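Local structure of peptidoglycan DD-endopeptidase ShyB (Vibrio cholerae, 2GU1) at residues A[271-283]-A[304-318]. The protein cuts the peptide cross-links between neighbouring peptidoglycan strands as a zinc-dependent DD-endopeptidase, probably so that new glycan can be inserted and the wall can expand. Residues are numbered along the deposited sequence; the frame is centred on the assembly and turned at random.
With ZN (zinc ion), chain B.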
loop_
_atom_site.group_PDB
_atom_site.type_symbol
_atom_site.label_atom_id
_atom_site.label_comp_id
_atom_site.label_asym_id
_atom_site.label_seq_id
_atom_site.Cartn_x
_atom_site.Cartn_y
_atom_site.Cartn_z
ATOM N N ASN A 271 7.034 -6.152 0.859
ATOM C CA ASN A 271 7.400 -6.374 2.255
ATOM C C ASN A 271 6.641 -5.363 3.109
ATOM O O ASN A 271 5.729 -4.705 2.616
ATOM C CB ASN A 271 8.922 -6.274 2.459
ATOM C CG ASN A 271 9.449 -4.854 2.352
ATOM O OD1 ASN A 271 8.713 -3.919 2.050
ATOM N ND2 ASN A 271 10.748 -4.691 2.603
ATOM N N SER A 272 6.998 -5.246 4.382
ATOM C CA SER A 272 6.310 -4.328 5.283
ATOM C C SER A 272 6.352 -2.854 4.875
ATOM O O SER A 272 5.539 -2.053 5.341
ATOM C CB SER A 272 6.885 -4.469 6.700
ATOM O OG SER A 272 8.298 -4.315 6.698
ATOM N N VAL A 273 7.277 -2.502 3.986
ATOM C CA VAL A 273 7.441 -1.115 3.571
ATOM C C VAL A 273 7.047 -0.792 2.121
ATOM O O VAL A 273 6.424 0.240 1.853
ATOM C CB VAL A 273 8.921 -0.689 3.793
ATOM C CG1 VAL A 273 9.156 0.722 3.295
ATOM C CG2 VAL A 273 9.280 -0.806 5.284
ATOM N N TYR A 274 7.400 -1.680 1.199
ATOM C CA TYR A 274 7.159 -1.462 -0.229
ATOM C C TYR A 274 5.970 -2.141 -0.906
ATOM O O TYR A 274 5.648 -3.294 -0.629
ATOM C CB TYR A 274 8.408 -1.869 -1.011
ATOM C CG TYR A 274 9.642 -1.060 -0.711
ATOM C CD1 TYR A 274 9.876 0.155 -1.359
ATOM C CD2 TYR A 274 10.586 -1.512 0.216
ATOM C CE1 TYR A 274 11.014 0.898 -1.099
ATOM C CE2 TYR A 274 11.733 -0.770 0.485
ATOM C CZ TYR A 274 11.940 0.432 -0.182
ATOM O OH TYR A 274 13.086 1.150 0.041
ATOM N N LYS A 275 5.343 -1.404 -1.819
ATOM C CA LYS A 275 4.243 -1.908 -2.627
ATOM C C LYS A 275 4.448 -1.256 -3.997
ATOM O O LYS A 275 5.076 -0.196 -4.102
ATOM C CB LYS A 275 2.874 -1.469 -2.095
ATOM C CG LYS A 275 2.470 -1.969 -0.712
ATOM C CD LYS A 275 1.058 -1.474 -0.401
ATOM C CE LYS A 275 0.558 -1.916 0.978
ATOM N NZ LYS A 275 1.269 -1.213 2.080
ATOM N N THR A 276 3.925 -1.892 -5.038
ATOM C CA THR A 276 4.001 -1.341 -6.387
ATOM C C THR A 276 2.606 -1.459 -6.988
ATOM O O THR A 276 1.882 -2.420 -6.695
ATOM C CB THR A 276 5.000 -2.113 -7.287
ATOM O OG1 THR A 276 4.737 -3.520 -7.212
ATOM C CG2 THR A 276 6.434 -1.832 -6.863
ATOM N N ARG A 277 2.228 -0.470 -7.795
ATOM C CA ARG A 277 0.923 -0.456 -8.454
ATOM C C ARG A 277 1.108 -0.425 -9.963
ATOM O O ARG A 277 2.048 0.209 -10.465
ATOM C CB ARG A 277 0.125 0.788 -8.066
ATOM C CG ARG A 277 -0.223 0.896 -6.611
ATOM C CD ARG A 277 -0.952 2.207 -6.411
ATOM N NE ARG A 277 -1.577 2.299 -5.105
ATOM C CZ ARG A 277 -2.005 3.436 -4.578
ATOM N NH1 ARG A 277 -1.862 4.569 -5.254
ATOM N NH2 ARG A 277 -2.588 3.440 -3.384
ATOM N N TYR A 278 0.192 -1.078 -10.677
ATOM C CA TYR A 278 0.243 -1.155 -12.139
ATOM C C TYR A 278 -1.169 -0.814 -12.651
ATOM O O TYR A 278 -2.112 -1.567 -12.423
ATOM C CB TYR A 278 0.643 -2.582 -12.558
ATOM C CG TYR A 278 1.878 -3.122 -11.847
ATOM C CD1 TYR A 278 3.129 -3.125 -12.471
ATOM C CD2 TYR A 278 1.803 -3.583 -10.533
ATOM C CE1 TYR A 278 4.268 -3.565 -11.797
ATOM C CE2 TYR A 278 2.937 -4.023 -9.850
ATOM C CZ TYR A 278 4.166 -4.007 -10.484
ATOM O OH TYR A 278 5.292 -4.385 -9.781
ATOM N N LEU A 279 -1.308 0.312 -13.348
ATOM C CA LEU A 279 -2.613 0.754 -13.839
ATOM C C LEU A 279 -2.848 0.721 -15.344
ATOM O O LEU A 279 -1.912 0.601 -16.140
ATOM C CB LEU A 279 -2.895 2.174 -13.352
ATOM C CG LEU A 279 -3.202 2.432 -11.880
ATOM C CD1 LEU A 279 -2.084 1.914 -10.997
ATOM C CD2 LEU A 279 -3.402 3.947 -11.687
ATOM N N HIS A 280 -4.126 0.837 -15.703
ATOM C CA HIS A 280 -4.587 0.854 -17.088
ATOM C C HIS A 280 -4.302 -0.432 -17.858
ATOM O O HIS A 280 -4.296 -0.442 -19.088
ATOM C CB HIS A 280 -3.961 2.044 -17.816
ATOM C CG HIS A 280 -4.155 3.349 -17.106
ATOM N ND1 HIS A 280 -5.402 3.877 -16.847
ATOM C CD2 HIS A 280 -3.263 4.227 -16.591
ATOM C CE1 HIS A 280 -5.270 5.024 -16.204
ATOM N NE2 HIS A 280 -3.981 5.260 -16.036
ATOM N N LEU A 281 -4.089 -1.517 -17.132
ATOM C CA LEU A 281 -3.791 -2.796 -17.753
ATOM C C LEU A 281 -4.889 -3.299 -18.690
ATOM O O LEU A 281 -6.082 -3.112 -18.436
ATOM C CB LEU A 281 -3.529 -3.835 -16.660
ATOM C CG LEU A 281 -2.411 -3.510 -15.660
ATOM C CD1 LEU A 281 -2.423 -4.523 -14.534
ATOM C CD2 LEU A 281 -1.050 -3.520 -16.378
ATOM N N ASP A 282 -4.485 -3.935 -19.783
ATOM C CA ASP A 282 -5.455 -4.483 -20.719
ATOM C C ASP A 282 -5.947 -5.811 -20.144
ATOM O O ASP A 282 -7.115 -6.169 -20.284
ATOM C CB ASP A 282 -4.818 -4.752 -22.087
ATOM C CG ASP A 282 -5.825 -5.289 -23.088
ATOM O OD1 ASP A 282 -6.765 -4.549 -23.428
ATOM O OD2 ASP A 282 -5.695 -6.452 -23.523
ATOM N N LYS A 283 -5.044 -6.517 -19.472
ATOM C CA LYS A 283 -5.352 -7.819 -18.883
ATOM C C LYS A 283 -4.471 -8.106 -17.665
ATOM O O LYS A 283 -3.280 -7.785 -17.671
ATOM C CB LYS A 283 -5.121 -8.914 -19.929
ATOM C CG LYS A 283 -5.467 -10.325 -19.476
ATOM C CD LYS A 283 -6.972 -10.490 -19.301
ATOM C CE LYS A 283 -7.350 -11.938 -19.002
ATOM N NZ LYS A 283 -8.828 -12.108 -18.891
ATOM N N THR A 304 -6.993 0.839 -20.451
ATOM C CA THR A 304 -8.279 0.843 -19.749
ATOM C C THR A 304 -8.338 2.019 -18.779
ATOM O O THR A 304 -7.304 2.563 -18.370
ATOM C CB THR A 304 -8.546 -0.479 -18.969
ATOM O OG1 THR A 304 -7.464 -0.753 -18.070
ATOM C CG2 THR A 304 -8.723 -1.655 -19.939
ATOM N N GLY A 305 -9.554 2.417 -18.423
ATOM C CA GLY A 305 -9.721 3.538 -17.519
ATOM C C GLY A 305 -9.753 4.823 -18.312
ATOM O O GLY A 305 -10.157 4.824 -19.477
ATOM N N ARG A 306 -9.319 5.913 -17.686
ATOM C CA ARG A 306 -9.295 7.228 -18.314
ATOM C C ARG A 306 -7.869 7.675 -18.641
ATOM O O ARG A 306 -7.022 7.799 -17.749
ATOM C CB ARG A 306 -9.955 8.255 -17.389
ATOM C CG ARG A 306 -9.710 9.708 -17.777
ATOM C CD ARG A 306 -10.232 10.008 -19.175
ATOM N NE ARG A 306 -11.681 9.841 -19.277
ATOM C CZ ARG A 306 -12.572 10.575 -18.612
ATOM N NH1 ARG A 306 -12.168 11.536 -17.788
ATOM N NH2 ARG A 306 -13.869 10.352 -18.775
ATOM N N LEU A 307 -7.614 7.927 -19.924
ATOM C CA LEU A 307 -6.293 8.357 -20.370
ATOM C C LEU A 307 -6.312 8.942 -21.780
ATOM O O LEU A 307 -7.257 8.720 -22.544
ATOM C CB LEU A 307 -5.310 7.180 -20.300
ATOM C CG LEU A 307 -5.846 5.786 -20.654
ATOM C CD1 LEU A 307 -6.458 5.783 -22.050
ATOM C CD2 LEU A 307 -4.716 4.778 -20.564
ATOM N N THR A 308 -5.259 9.686 -22.116
ATOM C CA THR A 308 -5.134 10.324 -23.426
ATOM C C THR A 308 -4.435 9.425 -24.433
ATOM O O THR A 308 -4.292 9.786 -25.605
ATOM C CB THR A 308 -4.340 11.642 -23.337
ATOM O OG1 THR A 308 -3.096 11.406 -22.664
ATOM C CG2 THR A 308 -5.137 12.694 -22.585
ATOM N N GLY A 309 -3.999 8.260 -23.967
ATOM C CA GLY A 309 -3.321 7.310 -24.827
ATOM C C GLY A 309 -2.849 6.097 -24.047
ATOM O O GLY A 309 -2.640 6.188 -22.835
ATOM N N PRO A 310 -2.671 4.940 -24.709
ATOM C CA PRO A 310 -2.218 3.726 -24.032
ATOM C C PRO A 310 -0.850 3.916 -23.386
ATOM O O PRO A 310 0.019 4.587 -23.941
ATOM C CB PRO A 310 -2.177 2.698 -25.158
ATOM C CG PRO A 310 -3.239 3.174 -26.092
ATOM C CD PRO A 310 -2.977 4.654 -26.123
ATOM N N HIS A 311 -0.674 3.326 -22.208
ATOM C CA HIS A 311 0.584 3.407 -21.488
ATOM C C HIS A 311 0.435 2.715 -20.144
ATOM O O HIS A 311 -0.676 2.507 -19.657
ATOM C CB HIS A 311 0.981 4.866 -21.227
ATOM C CG HIS A 311 0.091 5.569 -20.244
ATOM N ND1 HIS A 311 -1.192 5.969 -20.555
ATOM C CD2 HIS A 311 0.304 5.949 -18.961
ATOM C CE1 HIS A 311 -1.728 6.572 -19.506
ATOM N NE2 HIS A 311 -0.842 6.574 -18.527
ATOM N N LEU A 312 1.561 2.358 -19.555
ATOM C CA LEU A 312 1.551 1.745 -18.246
ATOM C C LEU A 312 1.880 2.855 -17.256
ATOM O O LEU A 312 2.825 3.628 -17.458
ATOM C CB LEU A 312 2.610 0.649 -18.135
ATOM C CG LEU A 312 2.791 0.062 -16.732
ATOM C CD1 LEU A 312 1.621 -0.858 -16.398
ATOM C CD2 LEU A 312 4.098 -0.714 -16.665
ATOM N N HIS A 313 1.072 2.957 -16.209
ATOM C CA HIS A 313 1.316 3.933 -15.160
ATOM C C HIS A 313 1.824 3.057 -14.016
ATOM O O HIS A 313 1.074 2.229 -13.494
ATOM C CB HIS A 313 0.012 4.630 -14.764
ATOM C CG HIS A 313 0.133 5.487 -13.543
ATOM N ND1 HIS A 313 0.348 6.847 -13.603
ATOM C CD2 HIS A 313 0.089 5.171 -12.226
ATOM C CE1 HIS A 313 0.428 7.333 -12.376
ATOM N NE2 HIS A 313 0.275 6.336 -11.522
ATOM N N PHE A 314 3.095 3.228 -13.652
ATOM C CA PHE A 314 3.735 2.431 -12.602
ATOM C C PHE A 314 3.983 3.250 -11.339
ATOM O O PHE A 314 4.407 4.412 -11.408
ATOM C CB PHE A 314 5.065 1.865 -13.144
ATOM C CG PHE A 314 5.872 1.085 -12.137
ATOM C CD1 PHE A 314 5.374 -0.078 -11.563
ATOM C CD2 PHE A 314 7.147 1.516 -11.772
ATOM C CE1 PHE A 314 6.139 -0.808 -10.636
ATOM C CE2 PHE A 314 7.911 0.806 -10.856
ATOM C CZ PHE A 314 7.409 -0.362 -10.280
ATOM N N GLU A 315 3.718 2.650 -10.182
ATOM C CA GLU A 315 3.925 3.348 -8.919
ATOM C C GLU A 315 4.675 2.513 -7.898
ATOM O O GLU A 315 4.537 1.290 -7.859
ATOM C CB GLU A 315 2.576 3.765 -8.310
ATOM C CG GLU A 315 1.952 5.003 -8.942
ATOM C CD GLU A 315 0.622 5.395 -8.301
ATOM O OE1 GLU A 315 0.398 5.072 -7.116
ATOM O OE2 GLU A 315 -0.196 6.041 -8.986
ATOM N N VAL A 316 5.493 3.182 -7.091
ATOM C CA VAL A 316 6.210 2.522 -6.012
ATOM C C VAL A 316 5.758 3.269 -4.767
ATOM O O VAL A 316 5.802 4.501 -4.728
ATOM C CB VAL A 316 7.746 2.655 -6.130
ATOM C CG1 VAL A 316 8.418 2.037 -4.897
ATOM C CG2 VAL A 316 8.233 1.946 -7.391
ATOM N N LEU A 317 5.291 2.528 -3.768
ATOM C CA LEU A 317 4.845 3.144 -2.526
ATOM C C LEU A 317 5.747 2.738 -1.372
ATOM O O LEU A 317 6.042 1.560 -1.195
ATOM C CB LEU A 317 3.407 2.728 -2.187
ATOM C CG LEU A 317 2.287 2.955 -3.199
ATOM C CD1 LEU A 317 0.949 2.733 -2.491
ATOM C CD2 LEU A 317 2.345 4.353 -3.763
ATOM N N VAL A 318 6.187 3.728 -0.597
ATOM C CA VAL A 318 7.023 3.489 0.574
ATOM C C VAL A 318 6.121 3.837 1.754
ATOM O O VAL A 318 5.752 4.999 1.928
ATOM C CB VAL A 318 8.247 4.426 0.608
ATOM C CG1 VAL A 318 9.039 4.196 1.896
ATOM C CG2 VAL A 318 9.120 4.201 -0.628
HETATM ZN ZN ZN B . 0.737 8.140 -15.139
HETATM O O HOH W 1 -1.161 -0.396 -18.736
#
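Arg277 and Glu315, a hydrogen-bonded pair on the zinc side of antiparallel strands 274-279 and 312-318, cross in a salt bridge: Arg277 NH1 meets the syn side of Glu315 OE1 at 3.0 Å, the flat groups turned 52° apart. Leu317 CD1, 3.7 Å from Arg277 NE, lies on the weakly hydrated guanidinium face, keeping N-H edges available; NH1 also bonds His42 O. Glu315 OE2 accepts from His313 NE2 on its anti lone pair (2.6 Å), nearly in the imidazole plane. With CG anti to the backbone N (chi1 171°), His313 sends ND1 to the zinc ion at 2.0 Å, and the Glu315 bond helps hold the ring's rotation. His232 and Asp236 complete the protein ligands. His311 and His313 form the H-x-H motif of M23 peptidases; His311 NE2, 4.1 Å from zinc, is no ligand but may assist catalysis, as in relatives. Leu279 packs CD2 against His313 CD2, a ring carbon needing no polar partner. On the opposite face, Tyr278 and Phe314 lie side by side, CE1 to CE1 3.5 Å, planes oblique, filling an apolar layer with Val245. Where the chain turns at His280, its ND1 donates to Thr304 O (2.8 Å), Leu307 CD2 makes a CH-pi contact over its ring, and Thr304's hydroxyl donates to Leu281 O.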